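Local coordinates for protein ATP-dependent 6-phosphofructokinase isozyme 2 (Escherichia coli, PDB 3UMO) that catalyses the ATP-dependent phosphorylation of D-fructose 6-phosphate to fructose 1,6-bisphosphate, the first committing step of glycolysis, as a magnesium-requiring homodimer, at residues 207-212 with 219-224; 232-237 with 270-275; 263-268 with 276-281. All coordinates share one frame; numbering follows the deposited sequence. Where two conformers were deposited one is given.

Contact 1: residues 207-212 with 219-224; sequences KAAQEI and KRVVVS. With ATP (adenosine-5'-triphosphate), chain E.
Val221 meets the helix with both of its methyls, one for each of two residues a turn apart. Its CG1 lies against the methyl of Ala209, with Val221 CG1 3.9 Å from Ala209 CB, while its other branch turns to Ile212, where Val221 CG2 and Ile212 CG2 are 3.7 Å apart. The isoleucine and valine side chains cross at about a right angle, so they touch through these branch methyls rather than along their lengths. The torsion of Val221 explains the split: CG1 stands anti to the backbone N (chi1 173°) and beside the carbonyl carbon, which leaves CG2 on the N side, facing Ile212. Val223, two residues on along the same face of the strand, adds one methyl, its CG2 sitting 3.9 Å from Ala209 CB. The methyl of Ala209 therefore rests over both valines of the strand, and its small side chain lets the backbones come close, with Ala209 CA and Val221 CA 6.0 Å apart. The contact is wholly apolar and buried. Helix and strand run nearly antiparallel, at 154°. Beyond the valines the strand ends at the nucleotide: Ser224 OG lies 2.8 Å from O2A and 3.1 Å from O3A of ATP, and its proton could go to either; Lys185 also bonds this hydroxyl. Helix 188-195 closes the packing from another side, Leu191 touching both Ile212 and Val223. Strand 230-233 pairs antiparallel with strand 221-224 and sends Val233 onto Ala209, while helix 254-267 packs on the opposite face of the strand through Met262 on Val222.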
loop_
_atom_site.group_PDB
_atom_site.type_symbol
_atom_site.label_atom_id
_atom_site.label_comp_id
_atom_site.label_asym_id
_atom_site.label_seq_id
_atom_site.Cartn_x
_atom_site.Cartn_y
_atom_site.Cartn_z
ATOM N N LYS A 207 21.122 1.739 -30.513
ATOM C CA LYS A 207 20.931 2.602 -31.672
ATOM C C LYS A 207 20.695 4.055 -31.272
ATOM O O LYS A 207 21.268 4.964 -31.865
ATOM C CB LYS A 207 19.795 2.087 -32.549
ATOM C CG LYS A 207 20.196 0.878 -33.372
ATOM C CD LYS A 207 19.018 0.260 -34.096
ATOM C CE LYS A 207 19.452 -1.017 -34.801
ATOM N NZ LYS A 207 18.296 -1.824 -35.284
ATOM N N ALA A 208 19.855 4.265 -30.264
ATOM C CA ALA A 208 19.596 5.612 -29.763
ATOM C C ALA A 208 20.869 6.268 -29.235
ATOM O O ALA A 208 21.129 7.441 -29.498
ATOM C CB ALA A 208 18.527 5.578 -28.678
ATOM N N ALA A 209 21.654 5.512 -28.470
ATOM C CA ALA A 209 22.908 6.027 -27.934
ATOM C C ALA A 209 23.863 6.407 -29.067
ATOM O O ALA A 209 24.490 7.468 -29.034
ATOM C CB ALA A 209 23.556 5.001 -27.017
ATOM N N GLN A 210 23.958 5.540 -30.072
ATOM C CA GLN A 210 24.847 5.806 -31.196
ATOM C C GLN A 210 24.385 7.029 -31.983
ATOM O O GLN A 210 25.212 7.779 -32.495
ATOM C CB GLN A 210 24.964 4.589 -32.115
ATOM C CG GLN A 210 26.169 4.644 -33.049
ATOM C CD GLN A 210 27.491 4.557 -32.302
ATOM O OE1 GLN A 210 27.765 3.571 -31.616
ATOM N NE2 GLN A 210 28.314 5.593 -32.427
ATOM N N GLU A 211 23.072 7.232 -32.051
ATOM C CA GLU A 211 22.477 8.365 -32.759
ATOM C C GLU A 211 22.952 9.685 -32.153
ATOM O O GLU A 211 23.269 10.642 -32.870
ATOM C CB GLU A 211 20.953 8.257 -32.669
ATOM C CG GLU A 211 20.161 9.172 -33.580
ATOM C CD GLU A 211 18.663 9.095 -33.308
ATOM O OE1 GLU A 211 18.149 7.979 -33.074
ATOM O OE2 GLU A 211 18.005 10.158 -33.316
ATOM N N ILE A 212 23.006 9.727 -30.825
ATOM C CA ILE A 212 23.455 10.919 -30.105
ATOM C C ILE A 212 24.943 11.194 -30.340
ATOM O O ILE A 212 25.356 12.345 -30.498
ATOM C CB ILE A 212 23.176 10.780 -28.598
ATOM C CG1 ILE A 212 21.669 10.678 -28.355
ATOM C CG2 ILE A 212 23.762 11.955 -27.824
ATOM C CD1 ILE A 212 21.313 10.270 -26.940
ATOM N N LYS A 219 30.162 13.284 -26.906
ATOM C CA LYS A 219 31.308 12.460 -27.284
ATOM C C LYS A 219 31.109 11.034 -26.794
ATOM O O LYS A 219 31.444 10.068 -27.480
ATOM C CB LYS A 219 32.602 13.038 -26.706
ATOM C CG LYS A 219 32.998 14.392 -27.306
ATOM C CD LYS A 219 34.414 14.787 -26.888
ATOM C CE LYS A 219 34.845 16.120 -27.492
ATOM N NZ LYS A 219 34.180 17.278 -26.835
ATOM N N ARG A 220 30.554 10.918 -25.595
ATOM C CA ARG A 220 30.303 9.630 -24.972
ATOM C C ARG A 220 28.898 9.603 -24.392
ATOM O O ARG A 220 28.462 10.563 -23.756
ATOM C CB ARG A 220 31.311 9.385 -23.853
ATOM C CG ARG A 220 32.764 9.601 -24.258
ATOM C CD ARG A 220 33.669 9.589 -23.032
ATOM N NE ARG A 220 35.032 9.996 -23.363
ATOM C CZ ARG A 220 35.422 11.260 -23.498
ATOM N NH1 ARG A 220 34.554 12.252 -23.336
ATOM N NH2 ARG A 220 36.683 11.535 -23.802
ATOM N N VAL A 221 28.197 8.500 -24.619
ATOM C CA VAL A 221 26.879 8.298 -24.041
ATOM C C VAL A 221 26.927 7.007 -23.246
ATOM O O VAL A 221 27.259 5.946 -23.782
ATOM C CB VAL A 221 25.783 8.196 -25.121
ATOM C CG1 VAL A 221 24.442 7.810 -24.487
ATOM C CG2 VAL A 221 25.661 9.510 -25.875
ATOM N N VAL A 222 26.634 7.094 -21.961
ATOM C CA VAL A 222 26.525 5.886 -21.167
ATOM C C VAL A 222 25.081 5.746 -20.726
ATOM O O VAL A 222 24.600 6.527 -19.907
ATOM C CB VAL A 222 27.473 5.915 -19.950
ATOM C CG1 VAL A 222 27.282 4.665 -19.086
ATOM C CG2 VAL A 222 28.916 6.015 -20.425
ATOM N N VAL A 223 24.382 4.769 -21.293
ATOM C CA VAL A 223 23.012 4.514 -20.888
ATOM C C VAL A 223 23.035 3.556 -19.707
ATOM O O VAL A 223 23.436 2.399 -19.836
ATOM C CB VAL A 223 22.181 3.888 -22.011
ATOM C CG1 VAL A 223 20.713 3.831 -21.593
ATOM C CG2 VAL A 223 22.340 4.686 -23.297
ATOM N N SER A 224 22.609 4.030 -18.546
ATOM C CA SER A 224 22.609 3.153 -17.380
ATOM C C SER A 224 21.301 2.350 -17.342
ATOM O O SER A 224 20.222 2.859 -17.669
ATOM C CB SER A 224 22.879 3.933 -16.092
ATOM O OG SER A 224 21.844 4.859 -15.774
HETATM P PG ATP E . 19.196 7.156 -9.938
HETATM O O1G ATP E . 19.434 8.545 -10.414
HETATM O O2G ATP E . 19.893 7.082 -8.582
HETATM O O3G ATP E . 17.752 6.807 -9.823
HETATM P PB ATP E . 19.719 6.073 -12.402
HETATM O O1B ATP E . 18.245 5.690 -12.737
HETATM O O2B ATP E . 20.212 7.354 -13.107
HETATM O O3B ATP E . 19.971 6.141 -10.828
HETATM P PA ATP E . 20.656 3.375 -12.770
HETATM O O1A ATP E . 19.374 2.923 -12.137
HETATM O O2A ATP E . 20.923 2.729 -14.131
HETATM O O3A ATP E . 20.691 4.922 -12.910
HETATM O "O5'" ATP E . 21.841 3.059 -11.729
HETATM C "C5'" ATP E . 23.159 3.216 -12.131
HETATM C "C4'" ATP E . 24.063 2.087 -11.918
HETATM O "O4'" ATP E . 23.858 1.598 -10.574
HETATM C "C3'" ATP E . 23.728 0.928 -12.761
HETATM O "O3'" ATP E . 24.296 1.026 -14.012
HETATM C "C2'" ATP E . 24.244 -0.205 -11.974
HETATM O "O2'" ATP E . 25.610 -0.250 -12.048
HETATM C "C1'" ATP E . 23.871 0.189 -10.597
HETATM N N9 ATP E . 22.559 -0.334 -10.221
HETATM C C8 ATP E . 21.396 0.341 -10.248
HETATM N N7 ATP E . 20.421 -0.503 -9.829
HETATM C C5 ATP E . 20.968 -1.701 -9.540
HETATM C C6 ATP E . 20.454 -2.915 -9.070
HETATM N N6 ATP E . 18.991 -3.080 -8.782
HETATM N N1 ATP E . 21.303 -3.941 -8.885
HETATM C C2 ATP E . 22.617 -3.817 -9.138
HETATM N N3 ATP E . 23.132 -2.668 -9.584
HETATM C C4 ATP E . 22.339 -1.601 -9.789
#

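Contact 2: residues 232-237 with 270-275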
loop_
_atom_site.group_PDB
_atom_site.type_symbol
_atom_site.label_atom_id
_atom_site.label_comp_id
_atom_site.label_asym_id
_atom_site.label_seq_id
_atom_site.Cartn_x
_atom_site.Cartn_y
_atom_site.Cartn_z
ATOM N N GLY A 232 27.917 1.679 -22.838
ATOM C CA GLY A 232 28.725 2.845 -23.138
ATOM C C GLY A 232 29.025 2.918 -24.621
ATOM O O GLY A 232 29.421 1.923 -25.233
ATOM N N VAL A 233 28.823 4.096 -25.202
ATOM C CA VAL A 233 29.024 4.285 -26.634
ATOM C C VAL A 233 29.986 5.440 -26.920
ATOM O O VAL A 233 29.907 6.495 -26.283
ATOM C CB VAL A 233 27.672 4.500 -27.359
ATOM C CG1 VAL A 233 27.880 4.927 -28.797
ATOM C CG2 VAL A 233 26.837 3.230 -27.304
ATOM N N ASP A 234 30.898 5.199 -27.867
ATOM C CA ASP A 234 31.886 6.156 -28.342
ATOM C C ASP A 234 31.693 6.318 -29.837
ATOM O O ASP A 234 30.810 5.698 -30.426
ATOM C CB ASP A 234 33.291 5.583 -28.154
ATOM C CG ASP A 234 34.072 6.294 -27.089
ATOM O OD1 ASP A 234 33.649 7.394 -26.673
ATOM O OD2 ASP A 234 35.118 5.752 -26.676
ATOM N N SER A 235 32.552 7.117 -30.461
ATOM C CA SER A 235 32.582 7.181 -31.913
ATOM C C SER A 235 33.237 5.914 -32.458
ATOM O O SER A 235 33.100 5.593 -33.638
ATOM C CB SER A 235 33.351 8.419 -32.392
ATOM O OG SER A 235 34.723 8.351 -32.034
ATOM N N GLU A 236 33.936 5.190 -31.585
ATOM C CA GLU A 236 34.711 4.024 -31.995
ATOM C C GLU A 236 34.305 2.737 -31.285
ATOM O O GLU A 236 34.549 1.639 -31.788
ATOM C CB GLU A 236 36.201 4.274 -31.750
ATOM C CG GLU A 236 36.763 5.465 -32.510
ATOM C CD GLU A 236 38.101 5.917 -31.964
ATOM O OE1 GLU A 236 38.654 5.215 -31.091
ATOM O OE2 GLU A 236 38.597 6.977 -32.403
ATOM N N ASN A 237 33.690 2.862 -30.115
ATOM C CA ASN A 237 33.402 1.681 -29.309
ATOM C C ASN A 237 31.982 1.593 -28.776
ATOM O O ASN A 237 31.274 2.598 -28.649
ATOM C CB ASN A 237 34.380 1.588 -28.135
ATOM C CG ASN A 237 35.799 1.302 -28.577
ATOM O OD1 ASN A 237 36.705 2.109 -28.361
ATOM N ND2 ASN A 237 36.004 0.143 -29.192
ATOM N N ALA A 270 40.825 7.880 -18.949
ATOM C CA ALA A 270 40.720 6.432 -19.089
ATOM C C ALA A 270 39.975 6.019 -20.358
ATOM O O ALA A 270 39.310 6.837 -21.000
ATOM C CB ALA A 270 40.055 5.822 -17.859
ATOM N N SER A 271 40.096 4.742 -20.710
ATOM C CA SER A 271 39.384 4.179 -21.854
ATOM C C SER A 271 37.886 4.150 -21.563
ATOM O O SER A 271 37.473 4.256 -20.405
ATOM C CB SER A 271 39.872 2.758 -22.137
ATOM O OG SER A 271 39.455 1.869 -21.110
ATOM N N LEU A 272 37.073 4.017 -22.607
ATOM C CA LEU A 272 35.625 3.919 -22.422
ATOM C C LEU A 272 35.288 2.718 -21.539
ATOM O O LEU A 272 34.435 2.804 -20.650
ATOM C CB LEU A 272 34.916 3.796 -23.773
ATOM C CG LEU A 272 33.395 3.637 -23.713
ATOM C CD1 LEU A 272 32.725 4.938 -23.314
ATOM C CD2 LEU A 272 32.848 3.141 -25.041
ATOM N N GLU A 273 35.976 1.605 -21.781
ATOM C CA GLU A 273 35.761 0.386 -21.009
ATOM C C GLU A 273 36.045 0.584 -19.523
ATOM O O GLU A 273 35.237 0.212 -18.671
ATOM C CB GLU A 273 36.615 -0.756 -21.559
ATOM C CG GLU A 273 36.605 -1.988 -20.678
ATOM C CD GLU A 273 36.897 -3.255 -21.453
ATOM O OE1 GLU A 273 38.053 -3.728 -21.409
ATOM O OE2 GLU A 273 35.966 -3.775 -22.104
ATOM N N GLU A 274 37.191 1.183 -19.222
ATOM C CA GLU A 274 37.595 1.401 -17.841
ATOM C C GLU A 274 36.608 2.340 -17.157
ATOM O O GLU A 274 36.230 2.136 -16.001
ATOM C CB GLU A 274 39.012 1.980 -17.799
ATOM C CG GLU A 274 39.613 2.059 -16.412
ATOM C CD GLU A 274 41.128 2.150 -16.441
ATOM O OE1 GLU A 274 41.740 1.606 -17.387
ATOM O OE2 GLU A 274 41.704 2.765 -15.519
ATOM N N MET A 275 36.178 3.361 -17.896
ATOM C CA MET A 275 35.208 4.321 -17.385
ATOM C C MET A 275 33.867 3.663 -17.038
ATOM O O MET A 275 33.332 3.878 -15.952
ATOM C CB MET A 275 34.995 5.441 -18.406
ATOM C CG MET A 275 34.105 6.555 -17.911
ATOM S SD MET A 275 33.730 7.717 -19.229
ATOM C CE MET A 275 32.676 6.715 -20.265
#
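Leu272 fits into the bend where strand 230-233 leaves the sheet, and it alone on the helix side makes the contact. The tight, buried part is where its CD2 methyl meets the strand, Leu272 CD2 lying 3.6 Å from Gly232 O. CG is anti to the backbone N (chi1 178°), which carries the branch out from the helix to reach it. With no side chain at Gly232, Leu272 can pack directly on the strand; a beta carbon there would lie close against its CD1 methyl.

The rim is looser, formed by partly exposed Asp234 and exposed Asn237. Asp234 comes from the opposite direction, its OD2 3.5 Å from Leu272 CB, a carboxylate oxygen against an aliphatic carbon without a polar bond. Asn237, at the far end of the turn, reaches the leucine through CB alone, 3.8 Å from Leu272 CD2. Each side is held in shape by its own bonds: Asp234 N bonds to Asn237 O at 2.7 Å, closing the turn, and Ser271, the N-cap of helix 272-286, accepts from Glu274 N through OG at 3.0 Å, fixing the first turn from which Leu272 projects.

The arrangement joins a beta hairpin to the start of a helix. Leu272 also touches Ile239 on strand 238-241, the hairpin's second limb; Val233 turns to the other face of the sheet, onto helix 204-214, and Met275 packs against Met262 and Lys265 of helix 254-267.

Contact 3: residues 263-268 with 276-281. With ATP (adenosine-5'-triphosphate), chain E.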
loop_
_atom_site.group_PDB
_atom_site.type_symbol
_atom_site.label_atom_id
_atom_site.label_comp_id
_atom_site.label_asym_id
_atom_site.label_seq_id
_atom_site.Cartn_x
_atom_site.Cartn_y
_atom_site.Cartn_z
ATOM N N THR A 263 33.294 10.182 -13.821
ATOM C CA THR A 263 33.935 11.491 -13.856
ATOM C C THR A 263 35.409 11.383 -13.478
ATOM O O THR A 263 36.274 11.971 -14.128
ATOM C CB THR A 263 33.236 12.470 -12.895
ATOM O OG1 THR A 263 31.890 12.694 -13.334
ATOM C CG2 THR A 263 33.973 13.798 -12.848
ATOM N N LEU A 264 35.691 10.636 -12.416
ATOM C CA LEU A 264 37.072 10.409 -12.001
ATOM C C LEU A 264 37.875 9.708 -13.087
ATOM O O LEU A 264 39.024 10.066 -13.346
ATOM C CB LEU A 264 37.116 9.592 -10.710
ATOM C CG LEU A 264 36.845 10.393 -9.440
ATOM C CD1 LEU A 264 36.616 9.451 -8.261
ATOM C CD2 LEU A 264 38.008 11.338 -9.159
ATOM N N LYS A 265 37.270 8.710 -13.724
ATOM C CA LYS A 265 37.938 8.012 -14.823
ATOM C C LYS A 265 38.167 8.947 -15.998
ATOM O O LYS A 265 39.202 8.875 -16.671
ATOM C CB LYS A 265 37.140 6.786 -15.275
ATOM C CG LYS A 265 37.277 5.575 -14.356
ATOM C CD LYS A 265 38.745 5.207 -14.143
ATOM C CE LYS A 265 38.894 3.908 -13.363
ATOM N NZ LYS A 265 40.327 3.600 -13.080
ATOM N N LEU A 266 37.202 9.827 -16.247
ATOM C CA LEU A 266 37.315 10.781 -17.348
ATOM C C LEU A 266 38.481 11.734 -17.088
ATOM O O LEU A 266 39.247 12.069 -17.999
ATOM C CB LEU A 266 36.002 11.547 -17.521
ATOM C CG LEU A 266 35.651 12.085 -18.914
ATOM C CD1 LEU A 266 36.130 13.511 -19.084
ATOM C CD2 LEU A 266 36.232 11.199 -20.007
ATOM N N ALA A 267 38.631 12.147 -15.830
ATOM C CA ALA A 267 39.721 13.038 -15.439
ATOM C C ALA A 267 41.084 12.369 -15.585
ATOM O O ALA A 267 42.100 13.045 -15.754
ATOM C CB ALA A 267 39.524 13.530 -14.019
ATOM N N GLU A 268 41.101 11.043 -15.519
ATOM C CA GLU A 268 42.340 10.280 -15.659
ATOM C C GLU A 268 42.563 9.909 -17.117
ATOM O O GLU A 268 43.502 9.182 -17.447
ATOM C CB GLU A 268 42.289 9.013 -14.799
ATOM C CG GLU A 268 42.254 9.272 -13.298
ATOM C CD GLU A 268 41.803 8.059 -12.500
ATOM O OE1 GLU A 268 41.480 8.222 -11.302
ATOM O OE2 GLU A 268 41.770 6.946 -13.069
ATOM N N VAL A 276 33.323 2.871 -17.957
ATOM C CA VAL A 276 32.021 2.237 -17.731
ATOM C C VAL A 276 32.113 1.169 -16.644
ATOM O O VAL A 276 31.218 1.045 -15.798
ATOM C CB VAL A 276 31.420 1.657 -19.040
ATOM C CG1 VAL A 276 30.130 0.898 -18.763
ATOM C CG2 VAL A 276 31.163 2.781 -20.053
ATOM N N ARG A 277 33.204 0.412 -16.647
ATOM C CA ARG A 277 33.404 -0.594 -15.611
ATOM C C ARG A 277 33.419 0.028 -14.218
ATOM O O ARG A 277 32.768 -0.473 -13.312
ATOM C CB ARG A 277 34.705 -1.360 -15.827
ATOM C CG ARG A 277 34.658 -2.366 -16.943
ATOM C CD ARG A 277 35.901 -3.257 -16.881
ATOM N NE ARG A 277 36.148 -4.007 -18.111
ATOM C CZ ARG A 277 35.373 -4.985 -18.571
ATOM N NH1 ARG A 277 34.273 -5.341 -17.917
ATOM N NH2 ARG A 277 35.695 -5.605 -19.698
ATOM N N PHE A 278 34.171 1.112 -14.054
ATOM C CA PHE A 278 34.272 1.769 -12.760
ATOM C C PHE A 278 32.928 2.393 -12.397
ATOM O O PHE A 278 32.519 2.376 -11.234
ATOM C CB PHE A 278 35.371 2.833 -12.784
ATOM C CG PHE A 278 35.825 3.269 -11.422
ATOM C CD1 PHE A 278 36.294 2.341 -10.507
ATOM C CD2 PHE A 278 35.809 4.610 -11.062
ATOM C CE1 PHE A 278 36.723 2.737 -9.248
ATOM C CE2 PHE A 278 36.238 5.013 -9.796
ATOM C CZ PHE A 278 36.693 4.075 -8.893
ATOM N N GLY A 279 32.229 2.918 -13.402
ATOM C CA GLY A 279 30.893 3.461 -13.198
ATOM C C GLY A 279 29.919 2.410 -12.682
ATOM O O GLY A 279 29.179 2.647 -11.722
ATOM N N VAL A 280 29.894 1.248 -13.329
ATOM C CA VAL A 280 29.027 0.163 -12.882
ATOM C C VAL A 280 29.432 -0.313 -11.488
ATOM O O VAL A 280 28.571 -0.583 -10.646
ATOM C CB VAL A 280 29.011 -1.017 -13.885
ATOM C CG1 VAL A 280 28.447 -2.288 -13.235
ATOM C CG2 VAL A 280 28.192 -0.635 -15.105
ATOM N N ALA A 281 30.738 -0.409 -11.245
ATOM C CA ALA A 281 31.220 -0.832 -9.929
ATOM C C ALA A 281 30.718 0.093 -8.822
ATOM O O ALA A 281 30.242 -0.376 -7.784
ATOM C CB ALA A 281 32.752 -0.935 -9.902
HETATM P PG ATP E . 19.196 7.156 -9.938
HETATM O O1G ATP E . 19.434 8.545 -10.414
HETATM O O2G ATP E . 19.893 7.082 -8.582
HETATM O O3G ATP E . 17.752 6.807 -9.823
HETATM P PB ATP E . 19.719 6.073 -12.402
HETATM O O1B ATP E . 18.245 5.690 -12.737
HETATM O O2B ATP E . 20.212 7.354 -13.107
HETATM O O3B ATP E . 19.971 6.141 -10.828
HETATM P PA ATP E . 20.656 3.375 -12.770
HETATM O O1A ATP E . 19.374 2.923 -12.137
HETATM O O2A ATP E . 20.923 2.729 -14.131
HETATM O O3A ATP E . 20.691 4.922 -12.910
HETATM O "O5'" ATP E . 21.841 3.059 -11.729
HETATM C "C5'" ATP E . 23.159 3.216 -12.131
HETATM C "C4'" ATP E . 24.063 2.087 -11.918
HETATM O "O4'" ATP E . 23.858 1.598 -10.574
HETATM C "C3'" ATP E . 23.728 0.928 -12.761
HETATM O "O3'" ATP E . 24.296 1.026 -14.012
HETATM C "C2'" ATP E . 24.244 -0.205 -11.974
HETATM O "O2'" ATP E . 25.610 -0.250 -12.048
HETATM C "C1'" ATP E . 23.871 0.189 -10.597
HETATM N N9 ATP E . 22.559 -0.334 -10.221
HETATM C C8 ATP E . 21.396 0.341 -10.248
HETATM N N7 ATP E . 20.421 -0.503 -9.829
HETATM C C5 ATP E . 20.968 -1.701 -9.540
HETATM C C6 ATP E . 20.454 -2.915 -9.070
HETATM N N6 ATP E . 18.991 -3.080 -8.782
HETATM N N1 ATP E . 21.303 -3.941 -8.885
HETATM C C2 ATP E . 22.617 -3.817 -9.138
HETATM N N3 ATP E . 23.132 -2.668 -9.584
HETATM C C4 ATP E . 22.339 -1.601 -9.789
#
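Lys265 lays its aliphatic chain across the root and ring of Phe278, the two side chains crossing at about a right angle. The apolar touches come first: Lys265 CG and Phe278 CB are 3.7 Å apart, and Lys265 CE is equally near Phe278 CG, so the beginning and the far part of the lysine chain both meet the aromatic residue. The bend at chi2 (-54°) folds the chain back to allow this. With Phe278 CG anti to the backbone N (chi1 -163°), the ring stands crosswise to the lysine chain, which passes over its root.

A CH-pi contact goes with this packing, with Lys265 CE 4.2 Å from the centroid of the Phe278 ring and off-centre. The ammonium is farther away, Lys265 NZ standing 5.0 Å from that centroid, at most a weak cation-pi attraction.

Helices 254-267 and 272-286 follow each other in the chain, joined by a short loop, in the C-terminal part of this ribokinase-family fold, and the second one borders the nucleotide site. Two residues after Phe278, Val280 O receives a weak hydrogen bond from the ribose O2' of ATP at 3.3 Å, and Val280 CG1 lies 3.7 Å from the same hydroxyl.

Charge pairing governs the lysine's end. Its main partner is Glu274, through a salt bridge to OE2, while Glu268 OE2 makes a long one at 3.6 Å from Lys265 NZ. The Phe278 ring also meets Tyr304 of helix 297-307 edge-to-face, and Thr300 of that helix touches it as well. Were Phe278 cut back to an alanine, the lysine's CE would lose the ring it rests against and Tyr304 its edge-to-face partner, which would probably leave the lysine chain freer to turn.

In the fold
From the N terminus, contact 1 comes first: helix 204-214 turns back after a short loop and its partner strand 221-224 closes the connection before contact 2 opens. The chain then runs on into strand 230-233, the neighbour of 221-224 in the three-stranded antiparallel sheet, so the Val221 to Val233 backbone bond joins contacts 1 and 2. Contact 2 spans a long excursion through helix 254-267, and contact 3 crosses it: 263-268 lies inside that span and 276-281 beyond it. The salt bridge from Lys265 to Glu274 ties the crossed pair. Together they hold the small sheet between helix 204-214 and the helix pair, while contacts 1 and 3 each reach the ATP.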